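Local coordinates for replication initiator A family protein (Staphylococcus aureus CA-347, PDB 4PT7), which probably initiates replication of staphylococcal multiresistance plasmids by assembling on the DNA of the plasmid origin, at residues K30-D35 and D92-Q97; I51-V56 and F64-E69; K70-L75 and E80-I85. All coordinates share one frame; numbering follows the deposited sequence.

Interaction 1. Residues K30-D35 and D92-Q97; sequences KNLTND and DGLLIQ
Leu-32 meets Asp-92 and Leu-94 where the approach to the first long helix of the winged-helix domain comes up against the turn that leads into the wing. Residues 34-35 open helix 34-52, and residues 95-97 belong to the wing strand 95-98. The chain reaches that strand through a Schellman motif: Gly-93, with positive phi, is its C-prime residue, and it closes helix 79-91 so that Leu-94 turns back toward residues 30-35.

The contact as a whole is small, burying 145 Å² over both segments, and its apolar part is one touch. Methyl meets methyl, Leu-32 CD1 to Leu-94 CD1 at 3.7 Å, joining two buried leucines. Their side chains meet at a slant, and Phe-23 of helix 22-25 packs on both. Tyr-40 adds cover to Leu-94.

A mixed contact lies alongside. One carboxylate oxygen of Asp-92 rests against the CD2 branch of Leu-32 and the fork below it, Asp-92 OD1 being 3.4 Å from CD2 and 3.6 Å from CG. The first torsion of Leu-32 (chi1 -66°) sets CG beside its own backbone N, and from there the two methyls divide the work, CD1 going to the leucine and CD2 to the acid.

Polar contact is indirect, since no hydrogen bond runs straight from one segment to the other. A water accepts a hydrogen bond from the Asn-31 backbone N at 2.9 Å. Further along, Thr-33 is the N-cap of helix 34-52, its OG1 accepting from Met-36 N, and Asn-34 has a weak hydrogen bond to Asp-35 of the second subunit. The same water donates to the Asp-92 oxygen that touches Leu-32, though other acceptors may compete for its protons, with OD1 3.1 Å from the water oxygen.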
loop_
_atom_site.group_PDB
_atom_site.type_symbol
_atom_site.label_atom_id
_atom_site.label_comp_id
_atom_site.label_asym_id
_atom_site.label_seq_id
_atom_site.Cartn_x
_atom_site.Cartn_y
_atom_site.Cartn_z
ATOM N N LYS B 30 15.836 -8.806 12.617
ATOM C CA LYS B 30 15.819 -9.465 11.321
ATOM C C LYS B 30 14.384 -9.709 10.843
ATOM O O LYS B 30 14.157 -9.931 9.657
ATOM C CB LYS B 30 16.594 -10.789 11.392
ATOM C CG LYS B 30 15.963 -11.840 12.302
ATOM C CD LYS B 30 16.823 -13.102 12.380
ATOM C CE LYS B 30 16.087 -14.242 13.096
ATOM N NZ LYS B 30 15.671 -13.923 14.498
ATOM N N ASN B 31 13.418 -9.652 11.759
ATOM C CA ASN B 31 12.012 -9.862 11.409
ATOM C C ASN B 31 11.338 -8.607 10.853
ATOM O O ASN B 31 10.236 -8.680 10.304
ATOM C CB ASN B 31 11.237 -10.357 12.634
ATOM C CG ASN B 31 11.651 -11.766 13.054
ATOM O OD1 ASN B 31 11.684 -12.045 14.278
ATOM N ND2 ASN B 31 11.941 -12.594 12.155
ATOM N N LEU B 32 11.994 -7.458 10.991
ATOM C CA LEU B 32 11.426 -6.215 10.494
ATOM C C LEU B 32 11.478 -6.166 8.974
ATOM O O LEU B 32 12.472 -6.549 8.357
ATOM C CB LEU B 32 12.178 -4.993 11.056
ATOM C CG LEU B 32 12.113 -4.690 12.556
ATOM C CD1 LEU B 32 12.825 -3.362 12.819
ATOM C CD2 LEU B 32 10.661 -4.607 13.025
ATOM N N THR B 33 10.396 -5.691 8.375
ATOM C CA THR B 33 10.320 -5.558 6.932
ATOM C C THR B 33 10.757 -4.128 6.614
ATOM O O THR B 33 10.849 -3.288 7.508
ATOM C CB THR B 33 8.878 -5.745 6.440
ATOM O OG1 THR B 33 8.064 -4.685 6.958
ATOM C CG2 THR B 33 8.322 -7.082 6.928
ATOM N N ASN B 34 11.022 -3.841 5.348
ATOM C CA ASN B 34 11.425 -2.496 4.992
ATOM C C ASN B 34 10.335 -1.497 5.358
ATOM O O ASN B 34 10.639 -0.379 5.777
ATOM C CB ASN B 34 11.748 -2.399 3.496
ATOM C CG ASN B 34 13.027 -3.138 3.122
ATOM O OD1 ASN B 34 13.949 -3.259 3.930
ATOM N ND2 ASN B 34 13.094 -3.614 1.885
ATOM N N ASP B 35 9.070 -1.890 5.210
ATOM C CA ASP B 35 7.983 -0.978 5.541
ATOM C C ASP B 35 7.970 -0.605 7.020
ATOM O O ASP B 35 7.615 0.520 7.384
ATOM C CB ASP B 35 6.630 -1.566 5.125
ATOM C CG ASP B 35 6.347 -1.371 3.645
ATOM O OD1 ASP B 35 6.628 -0.267 3.129
ATOM O OD2 ASP B 35 5.843 -2.312 3.001
ATOM N N ASP B 92 8.879 -6.364 18.410
ATOM C CA ASP B 92 10.298 -6.127 18.631
ATOM C C ASP B 92 10.551 -5.055 19.687
ATOM O O ASP B 92 11.649 -4.519 19.803
ATOM C CB ASP B 92 10.974 -5.774 17.300
ATOM C CG ASP B 92 11.381 -7.013 16.513
ATOM O OD1 ASP B 92 11.569 -6.935 15.279
ATOM O OD2 ASP B 92 11.534 -8.075 17.147
ATOM N N GLY B 93 9.522 -4.761 20.471
ATOM C CA GLY B 93 9.643 -3.771 21.525
ATOM C C GLY B 93 9.924 -2.360 21.049
ATOM O O GLY B 93 10.372 -1.527 21.826
ATOM N N LEU B 94 9.650 -2.076 19.783
ATOM C CA LEU B 94 9.892 -0.736 19.245
ATOM C C LEU B 94 8.654 0.142 19.346
ATOM O O LEU B 94 8.713 1.349 19.076
ATOM C CB LEU B 94 10.344 -0.821 17.784
ATOM C CG LEU B 94 11.647 -1.595 17.579
ATOM C CD1 LEU B 94 11.939 -1.773 16.091
ATOM C CD2 LEU B 94 12.778 -0.833 18.278
ATOM N N LEU B 95 7.538 -0.456 19.752
ATOM C CA LEU B 95 6.285 0.277 19.858
ATOM C C LEU B 95 5.411 -0.266 20.971
ATOM O O LEU B 95 5.244 -1.481 21.094
ATOM C CB LEU B 95 5.518 0.182 18.534
ATOM C CG LEU B 95 4.184 0.924 18.433
ATOM C CD1 LEU B 95 4.446 2.415 18.443
ATOM C CD2 LEU B 95 3.463 0.529 17.149
ATOM N N ILE B 96 4.866 0.635 21.784
ATOM C CA ILE B 96 3.972 0.253 22.871
ATOM C C ILE B 96 2.598 0.794 22.501
ATOM O O ILE B 96 2.465 1.954 22.105
ATOM C CB ILE B 96 4.388 0.872 24.220
ATOM C CG1 ILE B 96 5.758 0.342 24.648
ATOM C CG2 ILE B 96 3.329 0.553 25.281
ATOM C CD1 ILE B 96 5.828 -1.161 24.778
ATOM N N GLN B 97 1.579 -0.044 22.640
ATOM C CA GLN B 97 0.222 0.357 22.293
ATOM C C GLN B 97 -0.758 0.176 23.452
ATOM O O GLN B 97 -0.981 -0.943 23.917
ATOM C CB GLN B 97 -0.247 -0.455 21.078
ATOM C CG GLN B 97 -1.539 0.039 20.442
ATOM C CD GLN B 97 -1.871 -0.677 19.138
ATOM O OE1 GLN B 97 -2.818 -0.309 18.441
ATOM N NE2 GLN B 97 -1.091 -1.704 18.803
HETATM O O HOH W 1 13.444 -9.337 14.673
#

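Interaction 2. Residues I51-V56 and F64-E69; sequences IKNSWV and FVYSNE
Trp-55 is packed hard against Val-65 and Tyr-66. Val-65 CG2 sits over the five-membered ring of the indole, 3.5 Å from its centroid and only 7° off the ring normal, a clear CH-pi contact. The backbone N of Val-65 lies over the same face farther along, 3.6 Å from Trp-55 CZ3. Asn-53 CB covers the opposite face, so the indole is sandwiched between its own segment and residues 64-69. The far edge of its six-membered ring points into the face of Tyr-66 in a T-shaped stack: the centroids are 4.8 Å apart, the planes stand at 82°, and the closest atoms, Trp-55 CH2 and Tyr-66 CE2, are separated by 3.5 Å.

The backbone explains how the indole gets there. Helix 34-52 ends in a Schellman motif with Ser-54 as C-prime residue, and Trp-55, centre of an inverse gamma turn, swings back toward the winged-helix body, where the backbone of Phe-64 is hydrogen-bonded to that of Leu-108 of wing strand 107-110. CG of Trp-55 then lies anti to its carbonyl carbon, beside the backbone N (chi1 -67°), which carries the indole between Asn-53 and Val-65.

The polar end is looser. Asn-53 ND2 and Tyr-66 OH stand 4.1 Å apart, with amide and ring planes nearly perpendicular, and a water fills the step between them: it accepts from Asn-53 ND2 at 2.9 Å and is hydrogen-bonded to Tyr-66 OH at 2.8 Å. Each group has a further partner, Arg-46 NH1 for the phenol and the backbone N of Glu-131 of the second subunit for Asn-53 OD1.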
loop_
_atom_site.group_PDB
_atom_site.type_symbol
_atom_site.label_atom_id
_atom_site.label_comp_id
_atom_site.label_asym_id
_atom_site.label_seq_id
_atom_site.Cartn_x
_atom_site.Cartn_y
_atom_site.Cartn_z
ATOM N N ILE B 51 5.358 16.751 20.610
ATOM C CA ILE B 51 5.737 17.738 21.606
ATOM C C ILE B 51 4.876 18.991 21.452
ATOM O O ILE B 51 4.323 19.496 22.424
ATOM C CB ILE B 51 7.228 18.105 21.476
ATOM C CG1 ILE B 51 8.079 16.904 21.891
ATOM C CG2 ILE B 51 7.555 19.326 22.338
ATOM C CD1 ILE B 51 9.544 17.063 21.590
ATOM N N LYS B 52 4.758 19.481 20.223
ATOM C CA LYS B 52 3.953 20.666 19.963
ATOM C C LYS B 52 2.486 20.449 20.333
ATOM O O LYS B 52 1.795 21.390 20.714
ATOM C CB LYS B 52 4.071 21.067 18.494
ATOM C CG LYS B 52 5.439 21.604 18.121
ATOM C CD LYS B 52 5.520 21.933 16.641
ATOM C CE LYS B 52 6.882 22.499 16.279
ATOM N NZ LYS B 52 7.006 22.730 14.810
ATOM N N ASN B 53 2.020 19.208 20.228
ATOM C CA ASN B 53 0.637 18.889 20.567
ATOM C C ASN B 53 0.510 18.607 22.057
ATOM O O ASN B 53 -0.540 18.171 22.525
ATOM C CB ASN B 53 0.146 17.663 19.790
ATOM C CG ASN B 53 0.133 17.887 18.299
ATOM O OD1 ASN B 53 -0.075 19.007 17.833
ATOM N ND2 ASN B 53 0.335 16.818 17.537
ATOM N N SER B 54 1.591 18.849 22.792
ATOM C CA SER B 54 1.624 18.617 24.232
ATOM C C SER B 54 1.357 17.157 24.584
ATOM O O SER B 54 0.913 16.851 25.691
ATOM C CB SER B 54 0.599 19.512 24.941
ATOM O OG SER B 54 0.779 20.871 24.584
ATOM N N TRP B 55 1.622 16.254 23.644
ATOM C CA TRP B 55 1.417 14.832 23.898
ATOM C C TRP B 55 2.611 14.272 24.657
ATOM O O TRP B 55 3.357 13.432 24.145
ATOM C CB TRP B 55 1.229 14.058 22.588
ATOM C CG TRP B 55 -0.040 14.400 21.855
ATOM C CD1 TRP B 55 -1.121 15.069 22.354
ATOM C CD2 TRP B 55 -0.362 14.071 20.497
ATOM N NE1 TRP B 55 -2.094 15.181 21.393
ATOM C CE2 TRP B 55 -1.659 14.579 20.244
ATOM C CE3 TRP B 55 0.314 13.400 19.468
ATOM C CZ2 TRP B 55 -2.290 14.436 19.003
ATOM C CZ3 TRP B 55 -0.312 13.259 18.234
ATOM C CH2 TRP B 55 -1.602 13.776 18.013
ATOM N N VAL B 56 2.790 14.753 25.883
ATOM C CA VAL B 56 3.888 14.305 26.726
ATOM C C VAL B 56 3.330 13.679 27.994
ATOM O O VAL B 56 2.467 14.239 28.666
ATOM C CB VAL B 56 4.827 15.470 27.104
ATOM C CG1 VAL B 56 5.982 14.958 27.960
ATOM C CG2 VAL B 56 5.349 16.138 25.846
ATOM N N PHE B 64 1.871 9.200 20.936
ATOM C CA PHE B 64 1.001 9.571 19.823
ATOM C C PHE B 64 -0.453 9.285 20.176
ATOM O O PHE B 64 -0.752 8.302 20.867
ATOM C CB PHE B 64 1.353 8.779 18.562
ATOM C CG PHE B 64 2.721 9.058 18.034
ATOM C CD1 PHE B 64 3.677 8.048 17.975
ATOM C CD2 PHE B 64 3.051 10.328 17.574
ATOM C CE1 PHE B 64 4.950 8.304 17.463
ATOM C CE2 PHE B 64 4.320 10.592 17.060
ATOM C CZ PHE B 64 5.269 9.578 17.004
ATOM N N VAL B 65 -1.341 10.152 19.693
ATOM C CA VAL B 65 -2.774 10.018 19.920
ATOM C C VAL B 65 -3.446 10.116 18.557
ATOM O O VAL B 65 -4.506 10.718 18.419
ATOM C CB VAL B 65 -3.325 11.163 20.797
ATOM C CG1 VAL B 65 -4.696 10.792 21.319
ATOM C CG2 VAL B 65 -2.378 11.461 21.932
ATOM N N TYR B 66 -2.815 9.535 17.546
ATOM C CA TYR B 66 -3.357 9.587 16.195
ATOM C C TYR B 66 -4.368 8.469 15.930
ATOM O O TYR B 66 -4.197 7.332 16.386
ATOM C CB TYR B 66 -2.218 9.504 15.176
ATOM C CG TYR B 66 -1.346 10.744 15.078
ATOM C CD1 TYR B 66 0.039 10.659 15.238
ATOM C CD2 TYR B 66 -1.891 11.981 14.753
ATOM C CE1 TYR B 66 0.855 11.770 15.068
ATOM C CE2 TYR B 66 -1.076 13.108 14.579
ATOM C CZ TYR B 66 0.296 12.988 14.737
ATOM O OH TYR B 66 1.108 14.082 14.552
ATOM N N SER B 67 -5.426 8.797 15.199
ATOM C CA SER B 67 -6.436 7.797 14.861
ATOM C C SER B 67 -5.873 6.948 13.734
ATOM O O SER B 67 -4.874 7.318 13.109
ATOM C CB SER B 67 -7.738 8.465 14.399
ATOM O OG SER B 67 -7.530 9.272 13.252
ATOM N N ASN B 68 -6.506 5.808 13.486
ATOM C CA ASN B 68 -6.068 4.907 12.431
ATOM C C ASN B 68 -6.089 5.594 11.070
ATOM O O ASN B 68 -5.251 5.316 10.218
ATOM C CB ASN B 68 -6.960 3.669 12.412
ATOM C CG ASN B 68 -6.647 2.711 13.544
ATOM O OD1 ASN B 68 -7.451 1.839 13.879
ATOM N ND2 ASN B 68 -5.465 2.855 14.130
ATOM N N GLU B 69 -7.045 6.495 10.869
ATOM C CA GLU B 69 -7.153 7.220 9.608
ATOM C C GLU B 69 -5.941 8.136 9.444
ATOM O O GLU B 69 -5.403 8.281 8.347
ATOM C CB GLU B 69 -8.428 8.091 9.572
ATOM C CG GLU B 69 -9.762 7.343 9.442
ATOM C CD GLU B 69 -10.353 6.859 10.766
ATOM O OE1 GLU B 69 -11.481 6.325 10.731
ATOM O OE2 GLU B 69 -9.713 7.000 11.832
HETATM O O HOH W 2 -0.385 16.427 14.742
#

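Interaction 3. Residues K70-L75 and E80-I85; sequences KLMEIL and EKLTKI. With SO4 (sulfate ion), chain I.
Leu-82 of helix 79-91 meets Leu-71 and Met-72 of helix 68-74 and Leu-75 next to it in the chain. These two helices form the helix-turn-helix of the winged-helix domain, the second probably being the recognition helix. The bond to CB points toward residues 70-75 and leads to Leu-82 CG, 4.1 Å from Met-72 CG. A chi1 of -142°, some 38° short of anti, sets where CG branches. Leu-82 CD1 meets two partners, Met-72 CG and Leu-71 CB, each at 4.0 Å from it. Leu-82 CD2 lies 4.2 Å from Leu-75 CD1 and equally far from Leu-71 CB. Met-72 crosses the leucine at about a right angle, while Leu-75 also packs on Ala-39 of helix 34-52.

Charges keep off this interface. Lys-70 NZ makes a salt bridge with Glu-73 OE1 at 2.8 Å and another with Asp-129 of the second subunit; Lys-81 NZ, paired with Asp-35, gives a hydrogen bond to sulfate O2 at 2.9 Å. Lys-81 of the third subunit binds the same ion, probably acquired from the crystallisation liquor. The helices are thus joined across these segments by carbon contacts without a hydrogen bond, while Lys-81, its end leading away, can hold an anion.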
loop_
_atom_site.group_PDB
_atom_site.type_symbol
_atom_site.label_atom_id
_atom_site.label_comp_id
_atom_site.label_asym_id
_atom_site.label_seq_id
_atom_site.Cartn_x
_atom_site.Cartn_y
_atom_site.Cartn_z
ATOM N N LYS B 70 -5.539 8.774 10.541
ATOM C CA LYS B 70 -4.404 9.696 10.532
ATOM C C LYS B 70 -3.091 8.970 10.270
ATOM O O LYS B 70 -2.312 9.378 9.420
ATOM C CB LYS B 70 -4.311 10.450 11.862
ATOM C CG LYS B 70 -4.321 11.963 11.718
ATOM C CD LYS B 70 -3.277 12.458 10.734
ATOM C CE LYS B 70 -3.318 13.972 10.631
ATOM N NZ LYS B 70 -2.417 14.518 9.587
ATOM N N LEU B 71 -2.857 7.890 11.006
ATOM C CA LEU B 71 -1.644 7.093 10.838
ATOM C C LEU B 71 -1.523 6.622 9.389
ATOM O O LEU B 71 -0.451 6.722 8.790
ATOM C CB LEU B 71 -1.660 5.893 11.797
ATOM C CG LEU B 71 -1.477 6.224 13.284
ATOM C CD1 LEU B 71 -1.798 5.007 14.152
ATOM C CD2 LEU B 71 -0.042 6.696 13.514
ATOM N N MET B 72 -2.625 6.127 8.825
ATOM C CA MET B 72 -2.627 5.657 7.437
ATOM C C MET B 72 -2.166 6.775 6.504
ATOM O O MET B 72 -1.421 6.548 5.556
ATOM C CB MET B 72 -4.026 5.169 7.036
ATOM C CG MET B 72 -4.324 3.739 7.486
ATOM S SD MET B 72 -6.040 3.221 7.169
ATOM C CE MET B 72 -6.243 3.742 5.460
ATOM N N GLU B 73 -2.602 7.991 6.796
ATOM C CA GLU B 73 -2.219 9.142 5.996
ATOM C C GLU B 73 -0.735 9.463 6.216
ATOM O O GLU B 73 -0.011 9.767 5.261
ATOM C CB GLU B 73 -3.049 10.361 6.388
ATOM C CG GLU B 73 -2.750 11.571 5.537
ATOM C CD GLU B 73 -2.955 12.868 6.291
ATOM O OE1 GLU B 73 -2.066 13.237 7.093
ATOM O OE2 GLU B 73 -4.010 13.509 6.090
ATOM N N ILE B 74 -0.292 9.397 7.473
ATOM C CA ILE B 74 1.101 9.694 7.804
ATOM C C ILE B 74 2.083 8.693 7.185
ATOM O O ILE B 74 3.131 9.080 6.672
ATOM C CB ILE B 74 1.324 9.726 9.342
ATOM C CG1 ILE B 74 0.590 10.924 9.959
ATOM C CG2 ILE B 74 2.811 9.829 9.652
ATOM C CD1 ILE B 74 0.598 10.930 11.485
ATOM N N LEU B 75 1.725 7.413 7.242
ATOM C CA LEU B 75 2.547 6.332 6.705
ATOM C C LEU B 75 2.153 6.000 5.268
ATOM O O LEU B 75 2.722 5.086 4.652
ATOM C CB LEU B 75 2.391 5.079 7.583
ATOM C CG LEU B 75 2.642 5.285 9.082
ATOM C CD1 LEU B 75 2.418 3.981 9.859
ATOM C CD2 LEU B 75 4.060 5.782 9.267
ATOM N N GLU B 80 -4.678 -2.692 6.290
ATOM C CA GLU B 80 -3.950 -3.942 6.443
ATOM C C GLU B 80 -2.488 -3.695 6.797
ATOM O O GLU B 80 -1.940 -4.334 7.693
ATOM C CB GLU B 80 -3.992 -4.759 5.150
ATOM C CG GLU B 80 -5.299 -5.468 4.852
ATOM C CD GLU B 80 -6.233 -4.661 3.972
ATOM O OE1 GLU B 80 -7.111 -5.280 3.336
ATOM O OE2 GLU B 80 -6.099 -3.419 3.918
ATOM N N LYS B 81 -1.857 -2.787 6.063
ATOM C CA LYS B 81 -0.457 -2.464 6.272
ATOM C C LYS B 81 -0.250 -1.894 7.668
ATOM O O LYS B 81 0.686 -2.282 8.370
ATOM C CB LYS B 81 0.017 -1.445 5.231
ATOM C CG LYS B 81 1.528 -1.440 5.033
ATOM C CD LYS B 81 1.944 -2.614 4.174
ATOM C CE LYS B 81 3.358 -3.025 4.460
ATOM N NZ LYS B 81 3.759 -4.179 3.619
ATOM N N LEU B 82 -1.126 -0.975 8.065
ATOM C CA LEU B 82 -1.025 -0.348 9.379
ATOM C C LEU B 82 -0.972 -1.408 10.472
ATOM O O LEU B 82 -0.107 -1.365 11.351
ATOM C CB LEU B 82 -2.225 0.568 9.632
ATOM C CG LEU B 82 -2.011 1.894 10.375
ATOM C CD1 LEU B 82 -3.308 2.267 11.075
ATOM C CD2 LEU B 82 -0.882 1.799 11.388
ATOM N N THR B 83 -1.906 -2.351 10.407
ATOM C CA THR B 83 -2.006 -3.426 11.383
ATOM C C THR B 83 -0.722 -4.246 11.414
ATOM O O THR B 83 -0.184 -4.534 12.479
ATOM C CB THR B 83 -3.222 -4.327 11.047
ATOM O OG1 THR B 83 -4.405 -3.519 11.034
ATOM C CG2 THR B 83 -3.394 -5.437 12.076
ATOM N N LYS B 84 -0.216 -4.608 10.244
ATOM C CA LYS B 84 1.009 -5.387 10.183
ATOM C C LYS B 84 2.221 -4.592 10.703
ATOM O O LYS B 84 3.068 -5.140 11.401
ATOM C CB LYS B 84 1.246 -5.887 8.750
ATOM C CG LYS B 84 2.607 -6.562 8.553
ATOM C CD LYS B 84 2.648 -7.544 7.372
ATOM C CE LYS B 84 2.259 -6.914 6.033
ATOM N NZ LYS B 84 0.788 -6.713 5.899
ATOM N N ILE B 85 2.295 -3.304 10.383
ATOM C CA ILE B 85 3.412 -2.485 10.840
ATOM C C ILE B 85 3.416 -2.373 12.360
ATOM O O ILE B 85 4.433 -2.659 13.009
ATOM C CB ILE B 85 3.372 -1.090 10.167
ATOM C CG1 ILE B 85 3.760 -1.250 8.690
ATOM C CG2 ILE B 85 4.329 -0.119 10.863
ATOM C CD1 ILE B 85 3.625 0.003 7.859
HETATM S S SO4 I . 2.057 -5.808 1.075
HETATM O O1 SO4 I . 3.413 -5.364 0.696
HETATM O O2 SO4 I . 2.068 -6.253 2.484
HETATM O O3 SO4 I . 1.644 -6.932 0.208
HETATM O O4 SO4 I . 1.117 -4.679 0.914
#

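Overall arrangement
Interaction 3 is the most buried of the three and wholly apolar; interactions 1 and 2 are partly buried and mix carbon contacts with a water bridge, aromatic stacking being confined to interaction 2. Interactions 1 and 2 flank helix 34-52, the one at the residues leading into it and the other at those leaving it, their centres about 20 Å apart. Interactions 2 and 3 share helix 68-74 and touch directly: Tyr-66 CE1 lies 3.7 Å from Ile-74 CD1. A salt bridge, Asp-35 OD2 to Lys-81 NZ at 2.9 Å, ties interaction 1 to interaction 3. Other subunits of the tetramer border each contact, the second and fourth both reaching interactions 2 and 3.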